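Local coordinates for protein-glutamine gamma-glutamyltransferase 2 (Pagrus major, PDB 1G0D) that probably cross-links proteins in a calcium-dependent acyl transfer, joining peptide-bound glutamine to lysine or other primary amines with release of ammonia, at residues R291-A297 and V419-T425; C367-P372 and K384-V390; F391-D397 and Y453-R459. All blocks are in the same frame, centred on the assembly; numbering follows the deposited sequence.

Contact 1: residues R291-A297 and V419-T425. With SO4 (sulfate ion), chain B.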
loop_
_atom_site.group_PDB
_atom_site.type_symbol
_atom_site.label_atom_id
_atom_site.label_comp_id
_atom_site.label_asym_id
_atom_site.label_seq_id
_atom_site.Cartn_x
_atom_site.Cartn_y
_atom_site.Cartn_z
ATOM N N ARG A 291 2.091 4.398 -5.838
ATOM C CA ARG A 291 1.750 3.024 -6.212
ATOM C C ARG A 291 2.296 2.027 -5.203
ATOM O O ARG A 291 3.457 2.111 -4.787
ATOM C CB ARG A 291 2.307 2.657 -7.568
ATOM C CG ARG A 291 3.740 3.050 -7.766
ATOM C CD ARG A 291 4.233 2.552 -9.091
ATOM N NE ARG A 291 5.653 2.796 -9.231
ATOM C CZ ARG A 291 6.328 2.651 -10.359
ATOM N NH1 ARG A 291 5.704 2.259 -11.466
ATOM N NH2 ARG A 291 7.633 2.888 -10.370
ATOM N N PRO A 292 1.457 1.088 -4.755
ATOM C CA PRO A 292 1.935 0.096 -3.791
ATOM C C PRO A 292 2.911 -0.869 -4.416
ATOM O O PRO A 292 2.572 -1.506 -5.423
ATOM C CB PRO A 292 0.665 -0.627 -3.357
ATOM C CG PRO A 292 -0.421 0.306 -3.737
ATOM C CD PRO A 292 0.024 0.916 -5.015
ATOM N N ILE A 293 4.120 -0.970 -3.851
ATOM C CA ILE A 293 5.061 -1.946 -4.387
ATOM C C ILE A 293 5.269 -3.107 -3.394
ATOM O O ILE A 293 5.260 -2.890 -2.183
ATOM C CB ILE A 293 6.424 -1.332 -4.821
ATOM C CG1 ILE A 293 7.357 -1.392 -3.700
ATOM C CG2 ILE A 293 6.327 0.061 -5.409
ATOM C CD1 ILE A 293 8.459 -2.215 -4.189
ATOM N N THR A 294 5.401 -4.336 -3.915
ATOM C CA THR A 294 5.599 -5.539 -3.083
ATOM C C THR A 294 6.966 -6.176 -3.305
ATOM O O THR A 294 7.400 -6.354 -4.432
ATOM C CB THR A 294 4.528 -6.612 -3.380
ATOM O OG1 THR A 294 3.235 -6.084 -3.107
ATOM C CG2 THR A 294 4.680 -7.767 -2.490
ATOM N N ASN A 295 7.641 -6.548 -2.227
ATOM C CA ASN A 295 8.964 -7.149 -2.315
ATOM C C ASN A 295 8.872 -8.593 -1.919
ATOM O O ASN A 295 8.303 -8.889 -0.870
ATOM C CB ASN A 295 9.877 -6.446 -1.336
ATOM C CG ASN A 295 11.304 -6.867 -1.474
ATOM O OD1 ASN A 295 11.741 -7.240 -2.560
ATOM N ND2 ASN A 295 12.054 -6.811 -0.371
ATOM N N PHE A 296 9.392 -9.512 -2.715
ATOM C CA PHE A 296 9.323 -10.910 -2.291
ATOM C C PHE A 296 10.682 -11.285 -1.681
ATOM O O PHE A 296 11.717 -10.851 -2.165
ATOM C CB PHE A 296 8.919 -11.789 -3.467
ATOM C CG PHE A 296 7.463 -11.604 -3.869
ATOM C CD1 PHE A 296 6.444 -12.274 -3.189
ATOM C CD2 PHE A 296 7.111 -10.755 -4.916
ATOM C CE1 PHE A 296 5.089 -12.097 -3.538
ATOM C CE2 PHE A 296 5.747 -10.570 -5.274
ATOM C CZ PHE A 296 4.744 -11.246 -4.581
ATOM N N ALA A 297 10.674 -12.068 -0.599
ATOM C CA ALA A 297 11.904 -12.416 0.123
ATOM C C ALA A 297 12.422 -11.065 0.675
ATOM O O ALA A 297 13.443 -10.509 0.249
ATOM C CB ALA A 297 12.934 -13.081 -0.824
ATOM N N VAL A 419 17.398 -11.856 -1.642
ATOM C CA VAL A 419 16.274 -11.096 -1.108
ATOM C C VAL A 419 15.872 -10.178 -2.232
ATOM O O VAL A 419 16.615 -10.050 -3.205
ATOM C CB VAL A 419 16.667 -10.181 0.047
ATOM C CG1 VAL A 419 16.182 -10.734 1.337
ATOM C CG2 VAL A 419 18.145 -9.993 0.060
ATOM N N GLY A 420 14.725 -9.510 -2.074
ATOM C CA GLY A 420 14.241 -8.583 -3.086
ATOM C C GLY A 420 14.094 -9.285 -4.408
ATOM O O GLY A 420 14.759 -8.956 -5.408
ATOM N N LYS A 421 13.174 -10.235 -4.435
ATOM C CA LYS A 421 13.033 -11.024 -5.615
ATOM C C LYS A 421 12.208 -10.502 -6.757
ATOM O O LYS A 421 12.763 -10.226 -7.810
ATOM C CB LYS A 421 12.587 -12.429 -5.244
ATOM C CG LYS A 421 13.468 -13.498 -5.858
ATOM C CD LYS A 421 14.548 -13.959 -4.894
ATOM C CE LYS A 421 13.991 -14.967 -3.910
ATOM N NZ LYS A 421 15.065 -15.776 -3.300
ATOM N N ASN A 422 10.907 -10.360 -6.624
ATOM C CA ASN A 422 10.221 -9.902 -7.818
ATOM C C ASN A 422 9.446 -8.669 -7.499
ATOM O O ASN A 422 8.234 -8.652 -7.581
ATOM C CB ASN A 422 9.297 -11.002 -8.356
ATOM C CG ASN A 422 10.074 -12.164 -9.022
ATOM O OD1 ASN A 422 11.020 -11.943 -9.765
ATOM N ND2 ASN A 422 9.664 -13.406 -8.748
ATOM N N ILE A 423 10.164 -7.639 -7.100
ATOM C CA ILE A 423 9.533 -6.382 -6.756
ATOM C C ILE A 423 8.441 -6.150 -7.803
ATOM O O ILE A 423 8.701 -6.126 -8.993
ATOM C CB ILE A 423 10.591 -5.284 -6.757
ATOM C CG1 ILE A 423 11.956 -5.934 -6.494
ATOM C CG2 ILE A 423 10.263 -4.236 -5.729
ATOM C CD1 ILE A 423 12.673 -5.428 -5.270
ATOM N N SER A 424 7.208 -6.004 -7.344
ATOM C CA SER A 424 6.071 -5.867 -8.231
ATOM C C SER A 424 5.197 -4.678 -7.917
ATOM O O SER A 424 5.101 -4.259 -6.766
ATOM C CB SER A 424 5.205 -7.117 -8.110
ATOM O OG SER A 424 5.872 -8.256 -8.619
ATOM N N THR A 425 4.557 -4.147 -8.959
ATOM C CA THR A 425 3.610 -3.061 -8.821
ATOM C C THR A 425 2.622 -3.281 -9.959
ATOM O O THR A 425 2.931 -3.978 -10.923
ATOM C CB THR A 425 4.271 -1.683 -8.924
ATOM O OG1 THR A 425 3.354 -0.697 -8.451
ATOM C CG2 THR A 425 4.629 -1.330 -10.363
HETATM S S SO4 B . 8.315 3.888 -13.981
HETATM O O1 SO4 B . 9.414 3.999 -13.147
HETATM O O2 SO4 B . 7.524 5.048 -13.815
HETATM O O3 SO4 B . 8.894 3.983 -15.244
HETATM O O4 SO4 B . 7.692 2.604 -13.807
HETATM O O HOH W 1 2.066 -4.470 -5.094
#
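In the papain-like catalytic core of this transglutaminase, R291-A297 lies on strand 290-298, an outermost strand of the antiparallel sheet that carries the active-site H332, and V419-T425 runs against its outer edge, with end-to-end directions 156° apart. The backbone pairing has two parts. T294 and S424 make one antiparallel hydrogen-bonded bridge, T294 N to S424 O and S424 N to T294 O both 2.9 Å, supplemented by a CA-H...O contact from I423 CA to T294 O at 3.2 Å. At the corner formed by F296 and A297, K421 N donates to F296 O and G420 N to A297 O, each 2.8 Å.

Among the side chains, the F296 ring turns its edge to N422 O, with F296 CD2 3.6 Å from that oxygen, while S424 OG donates to N422 O (2.6 Å) at the start of strand 424-426. N295 lies near H332, but its amide nitrogen pairs with S298. T425 faces the edge strand and sits beside E434, a calcium ligand by similarity. R291 forms a salt bridge with E336 and also binds a sulfate, probably from the crystallisation liquor, its NH1 donating to SO4 O4 at 3.1 Å.

Contact 2: residues C367-P372 and K384-V390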
loop_
_atom_site.group_PDB
_atom_site.type_symbol
_atom_site.label_atom_id
_atom_site.label_comp_id
_atom_site.label_asym_id
_atom_site.label_seq_id
_atom_site.Cartn_x
_atom_site.Cartn_y
_atom_site.Cartn_z
ATOM N N CYS A 367 8.948 4.641 11.019
ATOM C CA CYS A 367 8.486 4.381 9.661
ATOM C C CYS A 367 9.698 4.704 8.778
ATOM O O CYS A 367 10.688 5.282 9.280
ATOM C CB CYS A 367 7.324 5.310 9.320
ATOM S SG CYS A 367 7.816 7.057 8.966
ATOM N N CYS A 368 9.627 4.344 7.485
ATOM C CA CYS A 368 10.724 4.608 6.537
ATOM C C CYS A 368 10.426 5.569 5.378
ATOM O O CYS A 368 9.324 5.580 4.832
ATOM C CB CYS A 368 11.235 3.294 5.953
ATOM S SG CYS A 368 12.441 2.507 7.054
ATOM N N GLY A 369 11.431 6.367 5.009
ATOM C CA GLY A 369 11.296 7.288 3.903
ATOM C C GLY A 369 10.701 8.642 4.213
ATOM O O GLY A 369 10.338 8.901 5.341
ATOM N N PRO A 370 10.524 9.508 3.203
ATOM C CA PRO A 370 10.815 9.266 1.785
ATOM C C PRO A 370 12.260 9.073 1.394
ATOM O O PRO A 370 13.091 9.946 1.609
ATOM C CB PRO A 370 10.205 10.476 1.095
ATOM C CG PRO A 370 10.274 11.495 2.072
ATOM C CD PRO A 370 10.018 10.863 3.403
ATOM N N CYS A 371 12.538 7.923 0.781
ATOM C CA CYS A 371 13.882 7.565 0.326
ATOM C C CYS A 371 13.957 7.365 -1.196
ATOM O O CYS A 371 13.242 6.554 -1.759
ATOM C CB CYS A 371 14.354 6.263 1.016
ATOM S SG CYS A 371 15.970 5.741 0.413
ATOM N N PRO A 372 14.858 8.086 -1.875
ATOM C CA PRO A 372 14.959 7.913 -3.316
ATOM C C PRO A 372 15.185 6.479 -3.714
ATOM O O PRO A 372 16.135 5.871 -3.264
ATOM C CB PRO A 372 16.167 8.762 -3.676
ATOM C CG PRO A 372 16.172 9.847 -2.635
ATOM C CD PRO A 372 15.822 9.091 -1.389
ATOM N N LYS A 384 18.651 11.432 3.269
ATOM C CA LYS A 384 17.448 11.195 4.045
ATOM C C LYS A 384 16.350 10.846 3.041
ATOM O O LYS A 384 16.374 11.358 1.925
ATOM C CB LYS A 384 17.062 12.430 4.847
ATOM C CG LYS A 384 17.360 13.693 4.172
ATOM C CD LYS A 384 17.030 14.838 5.115
ATOM C CE LYS A 384 17.628 16.199 4.655
ATOM N NZ LYS A 384 17.052 16.680 3.373
ATOM N N TYR A 385 15.412 9.960 3.406
ATOM C CA TYR A 385 15.366 9.300 4.715
ATOM C C TYR A 385 15.388 7.768 4.752
ATOM O O TYR A 385 14.702 7.079 3.979
ATOM C CB TYR A 385 14.121 9.711 5.475
ATOM C CG TYR A 385 13.837 11.178 5.508
ATOM C CD1 TYR A 385 14.057 11.907 6.666
ATOM C CD2 TYR A 385 13.277 11.839 4.406
ATOM C CE1 TYR A 385 13.727 13.253 6.742
ATOM C CE2 TYR A 385 12.939 13.207 4.475
ATOM C CZ TYR A 385 13.170 13.893 5.656
ATOM O OH TYR A 385 12.827 15.208 5.784
ATOM N N ASP A 386 16.164 7.267 5.714
ATOM C CA ASP A 386 16.293 5.841 6.015
ATOM C C ASP A 386 16.769 4.918 4.911
ATOM O O ASP A 386 16.347 3.766 4.818
ATOM C CB ASP A 386 14.964 5.373 6.593
ATOM C CG ASP A 386 14.358 6.406 7.554
ATOM O OD1 ASP A 386 14.993 6.710 8.575
ATOM O OD2 ASP A 386 13.255 6.930 7.304
ATOM N N ALA A 387 17.690 5.428 4.100
ATOM C CA ALA A 387 18.256 4.677 3.000
ATOM C C ALA A 387 18.870 3.335 3.385
ATOM O O ALA A 387 18.707 2.366 2.636
ATOM C CB ALA A 387 19.261 5.511 2.297
ATOM N N PRO A 388 19.594 3.251 4.539
ATOM C CA PRO A 388 20.213 1.974 4.949
ATOM C C PRO A 388 19.205 0.892 5.172
ATOM O O PRO A 388 19.415 -0.258 4.788
ATOM C CB PRO A 388 20.961 2.314 6.240
ATOM C CG PRO A 388 21.181 3.769 6.171
ATOM C CD PRO A 388 19.938 4.315 5.506
ATOM N N PHE A 389 18.099 1.268 5.788
ATOM C CA PHE A 389 17.051 0.320 6.070
ATOM C C PHE A 389 16.372 -0.143 4.842
ATOM O O PHE A 389 16.048 -1.324 4.742
ATOM C CB PHE A 389 16.020 0.909 7.002
ATOM C CG PHE A 389 16.469 0.904 8.397
ATOM C CD1 PHE A 389 17.251 1.954 8.889
ATOM C CD2 PHE A 389 16.244 -0.203 9.196
ATOM C CE1 PHE A 389 17.811 1.884 10.152
ATOM C CE2 PHE A 389 16.804 -0.269 10.467
ATOM C CZ PHE A 389 17.586 0.771 10.938
ATOM N N VAL A 390 16.146 0.775 3.904
ATOM C CA VAL A 390 15.481 0.420 2.657
ATOM C C VAL A 390 16.417 -0.328 1.708
ATOM O O VAL A 390 15.982 -1.153 0.930
ATOM C CB VAL A 390 14.923 1.652 1.948
ATOM C CG1 VAL A 390 14.321 1.222 0.574
ATOM C CG2 VAL A 390 13.894 2.345 2.867
#
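C368-P372 lies on strand 368-372, an outermost strand of the catalytic sheet, next to strand 350-355 that ends at D355, whereas K384-V390 arrives as a loop and turns into a helix at A387. They come closest at G369 and Y385, whose CA atoms are 4.6 Å apart. Cis peptide bonds precede both P370 and Y385, and beside them Y385 N donates to P370 O at 2.9 Å; a CA-H...O contact joins G369 CA to Y385 O at 3.4 Å. G369, at phi 86° and psi -178°, has a conformation in which a CB would jam against the preceding carbonyl.

D386 occupies the N-cap position, yet its carboxylate is used across the contact: OD2 accepts from G369 N at 3.0 Å and also forms a salt bridge with R217 of helix 212-223. The apolar packing follows the strand. C368 SG lies 3.9 Å from F389 CB, P370 CD is 3.5 Å from Y385 CD2, and C371 SG rests 3.8 Å from A387 CB, with V390 CG2 4.2 Å from C368 CB.

C368 also touches the active-site D355. At this sheet edge of the papain-like core, the strand is met by the loop and first turn of helix 387-395, next to D355 of the Cys-His-Asp triad.

Contact 3: residues F391-D397 and Y453-R459; sequences FAEVNAD and YKKAGRR
Two helix ends of the transglutaminase catalytic domain meet here, around residues that by similarity bind calcium. F391-N395 closes helix 387-395, A396 leaves helical angles, and D397 is extended; Y453-A456 ends helix 447-456. The nearest CA pairs are F391-A456 at 8.8 Å, A396-R458 at 7.0 Å and D397-R459 at 7.0 Å.

Y453 (chi1 m) reaches across so that OH donates to OD1 of N395 (chi1 m) at 2.6 Å; that oxygen, of a predicted calcium ligand, also accepts from K441. The Y453 ring edge meets F391 (chi1 t), Y453 CD1 to F391 CZ 3.9 Å. A456 lays its CB over the face of the F391 ring, a CH-pi contact 4.2 Å from the centroid. G457 then breaks the helix with phi 94° and psi 21°; R458 N still bonds to Y453 O at 2.8 Å.

R458 (chi1 -135°, chi2 and chi3 m) curls so that NH2 donates to N395 O at 2.7 Å, NE and NH1 hold R459 O at 2.7 and 2.6 Å, and D397 CB lies over one guanidinium face. R459 (chi1 p, then t, t) extends to D397 (chi1 t), a second predicted calcium ligand: R459 NH2 donates to D397 O at 2.7 Å, and R459 NE forms a salt bridge with D397 OD2 at 2.6 Å, its hydrogen bond weak in angle.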
loop_
_atom_site.group_PDB
_atom_site.type_symbol
_atom_site.label_atom_id
_atom_site.label_comp_id
_atom_site.label_asym_id
_atom_site.label_seq_id
_atom_site.Cartn_x
_atom_site.Cartn_y
_atom_site.Cartn_z
ATOM N N PHE A 391 17.708 -0.058 1.798
ATOM C CA PHE A 391 18.671 -0.769 0.970
ATOM C C PHE A 391 18.790 -2.220 1.520
ATOM O O PHE A 391 18.985 -3.166 0.758
ATOM C CB PHE A 391 20.022 -0.038 1.034
ATOM C CG PHE A 391 21.101 -0.661 0.186
ATOM C CD1 PHE A 391 21.877 -1.711 0.669
ATOM C CD2 PHE A 391 21.349 -0.202 -1.093
ATOM C CE1 PHE A 391 22.873 -2.284 -0.111
ATOM C CE2 PHE A 391 22.350 -0.777 -1.879
ATOM C CZ PHE A 391 23.103 -1.815 -1.387
ATOM N N ALA A 392 18.655 -2.404 2.839
ATOM C CA ALA A 392 18.774 -3.740 3.454
ATOM C C ALA A 392 17.625 -4.619 3.076
ATOM O O ALA A 392 17.776 -5.798 2.787
ATOM C CB ALA A 392 18.825 -3.634 4.964
ATOM N N GLU A 393 16.454 -4.019 3.106
ATOM C CA GLU A 393 15.209 -4.693 2.781
ATOM C C GLU A 393 15.276 -5.516 1.492
ATOM O O GLU A 393 14.719 -6.605 1.365
ATOM C CB GLU A 393 14.130 -3.612 2.649
ATOM C CG GLU A 393 12.812 -4.080 2.112
ATOM C CD GLU A 393 11.998 -4.751 3.174
ATOM O OE1 GLU A 393 11.409 -5.806 2.856
ATOM O OE2 GLU A 393 11.954 -4.222 4.322
ATOM N N VAL A 394 16.005 -4.964 0.552
ATOM C CA VAL A 394 16.131 -5.485 -0.781
ATOM C C VAL A 394 17.537 -6.090 -1.075
ATOM O O VAL A 394 17.708 -6.794 -2.067
ATOM C CB VAL A 394 15.713 -4.253 -1.683
ATOM C CG1 VAL A 394 16.869 -3.696 -2.417
ATOM C CG2 VAL A 394 14.587 -4.587 -2.544
ATOM N N ASN A 395 18.514 -5.874 -0.188
ATOM C CA ASN A 395 19.886 -6.359 -0.392
ATOM C C ASN A 395 20.600 -7.157 0.705
ATOM O O ASN A 395 21.649 -7.735 0.440
ATOM C CB ASN A 395 20.778 -5.175 -0.697
ATOM C CG ASN A 395 20.557 -4.636 -2.079
ATOM O OD1 ASN A 395 20.524 -5.391 -3.033
ATOM N ND2 ASN A 395 20.399 -3.325 -2.200
ATOM N N ALA A 396 20.065 -7.182 1.925
ATOM C CA ALA A 396 20.709 -7.881 3.056
ATOM C C ALA A 396 21.218 -9.289 2.759
ATOM O O ALA A 396 20.520 -10.061 2.110
ATOM C CB ALA A 396 19.750 -7.934 4.271
ATOM N N ASP A 397 22.418 -9.632 3.254
ATOM C CA ASP A 397 22.989 -10.981 3.040
ATOM C C ASP A 397 22.911 -11.859 4.267
ATOM O O ASP A 397 23.645 -11.623 5.218
ATOM C CB ASP A 397 24.469 -10.922 2.641
ATOM C CG ASP A 397 24.976 -12.248 2.046
ATOM O OD1 ASP A 397 24.236 -12.900 1.289
ATOM O OD2 ASP A 397 26.121 -12.649 2.322
ATOM N N TYR A 453 27.516 -2.766 -4.063
ATOM C CA TYR A 453 27.551 -3.522 -2.818
ATOM C C TYR A 453 28.832 -3.154 -2.120
ATOM O O TYR A 453 28.869 -3.035 -0.901
ATOM C CB TYR A 453 27.571 -5.013 -3.109
ATOM C CG TYR A 453 26.196 -5.573 -3.253
ATOM C CD1 TYR A 453 25.067 -4.743 -3.141
ATOM C CD2 TYR A 453 26.002 -6.920 -3.465
ATOM C CE1 TYR A 453 23.770 -5.250 -3.242
ATOM C CE2 TYR A 453 24.716 -7.450 -3.565
ATOM C CZ TYR A 453 23.603 -6.607 -3.456
ATOM O OH TYR A 453 22.332 -7.125 -3.587
ATOM N N LYS A 454 29.887 -2.979 -2.906
ATOM C CA LYS A 454 31.181 -2.623 -2.361
ATOM C C LYS A 454 31.049 -1.253 -1.713
ATOM O O LYS A 454 31.382 -1.056 -0.556
ATOM C CB LYS A 454 32.240 -2.610 -3.473
ATOM C CG LYS A 454 32.790 -4.008 -3.876
ATOM C CD LYS A 454 34.158 -3.901 -4.635
ATOM C CE LYS A 454 34.035 -3.916 -6.207
ATOM N NZ LYS A 454 33.847 -2.579 -6.930
ATOM N N LYS A 455 30.540 -0.305 -2.463
ATOM C CA LYS A 455 30.338 1.040 -1.950
ATOM C C LYS A 455 29.443 1.108 -0.684
ATOM O O LYS A 455 29.763 1.767 0.293
ATOM C CB LYS A 455 29.729 1.863 -3.089
ATOM C CG LYS A 455 29.143 3.216 -2.730
ATOM C CD LYS A 455 28.555 3.849 -3.980
ATOM C CE LYS A 455 28.084 5.282 -3.767
ATOM N NZ LYS A 455 26.988 5.544 -4.764
ATOM N N ALA A 456 28.327 0.395 -0.702
ATOM C CA ALA A 456 27.380 0.460 0.394
ATOM C C ALA A 456 27.650 -0.426 1.598
ATOM O O ALA A 456 26.991 -0.287 2.653
ATOM C CB ALA A 456 25.996 0.185 -0.149
ATOM N N GLY A 457 28.593 -1.347 1.441
ATOM C CA GLY A 457 28.909 -2.246 2.536
ATOM C C GLY A 457 28.173 -3.582 2.525
ATOM O O GLY A 457 28.052 -4.220 3.577
ATOM N N ARG A 458 27.660 -4.012 1.369
ATOM C CA ARG A 458 26.969 -5.302 1.278
ATOM C C ARG A 458 28.091 -6.281 1.050
ATOM O O ARG A 458 28.842 -6.098 0.085
ATOM C CB ARG A 458 26.056 -5.327 0.061
ATOM C CG ARG A 458 24.697 -5.890 0.316
ATOM C CD ARG A 458 24.762 -7.171 1.078
ATOM N NE ARG A 458 25.531 -8.190 0.391
ATOM C CZ ARG A 458 25.006 -9.109 -0.413
ATOM N NH1 ARG A 458 25.794 -9.993 -0.990
ATOM N NH2 ARG A 458 23.704 -9.147 -0.652
ATOM N N ARG A 459 28.241 -7.300 1.903
ATOM C CA ARG A 459 29.342 -8.249 1.693
ATOM C C ARG A 459 29.170 -8.851 0.318
ATOM O O ARG A 459 28.054 -9.113 -0.114
ATOM C CB ARG A 459 29.411 -9.341 2.794
ATOM C CG ARG A 459 28.118 -10.097 3.097
ATOM C CD ARG A 459 28.362 -11.212 4.107
ATOM N NE ARG A 459 27.120 -11.813 4.591
ATOM C CZ ARG A 459 27.002 -12.455 5.753
ATOM N NH1 ARG A 459 28.054 -12.579 6.557
ATOM N NH2 ARG A 459 25.836 -12.987 6.111
#

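All three contacts lie in the catalytic core, their centres 14 to 16 Å apart. Contacts 1 and 2 use the two outermost strands of one antiparallel sheet, 290-298 and 368-372; between these run the strands bearing H332 and D355. Contact 2 is nested within the loop closed by contact 1. Contact 3 follows contact 2 directly on helix 387-395, and its segments alternate with those of contact 1. That helix thus packs on strand 368-372 at its start and meets contact 1 at and just past its end, V394 CG2 3.4 Å from I423 CD1 and A396 O 3.1 Å from V419 CG2. The active-site sheet is thereby connected through one helix to the probable calcium-binding region.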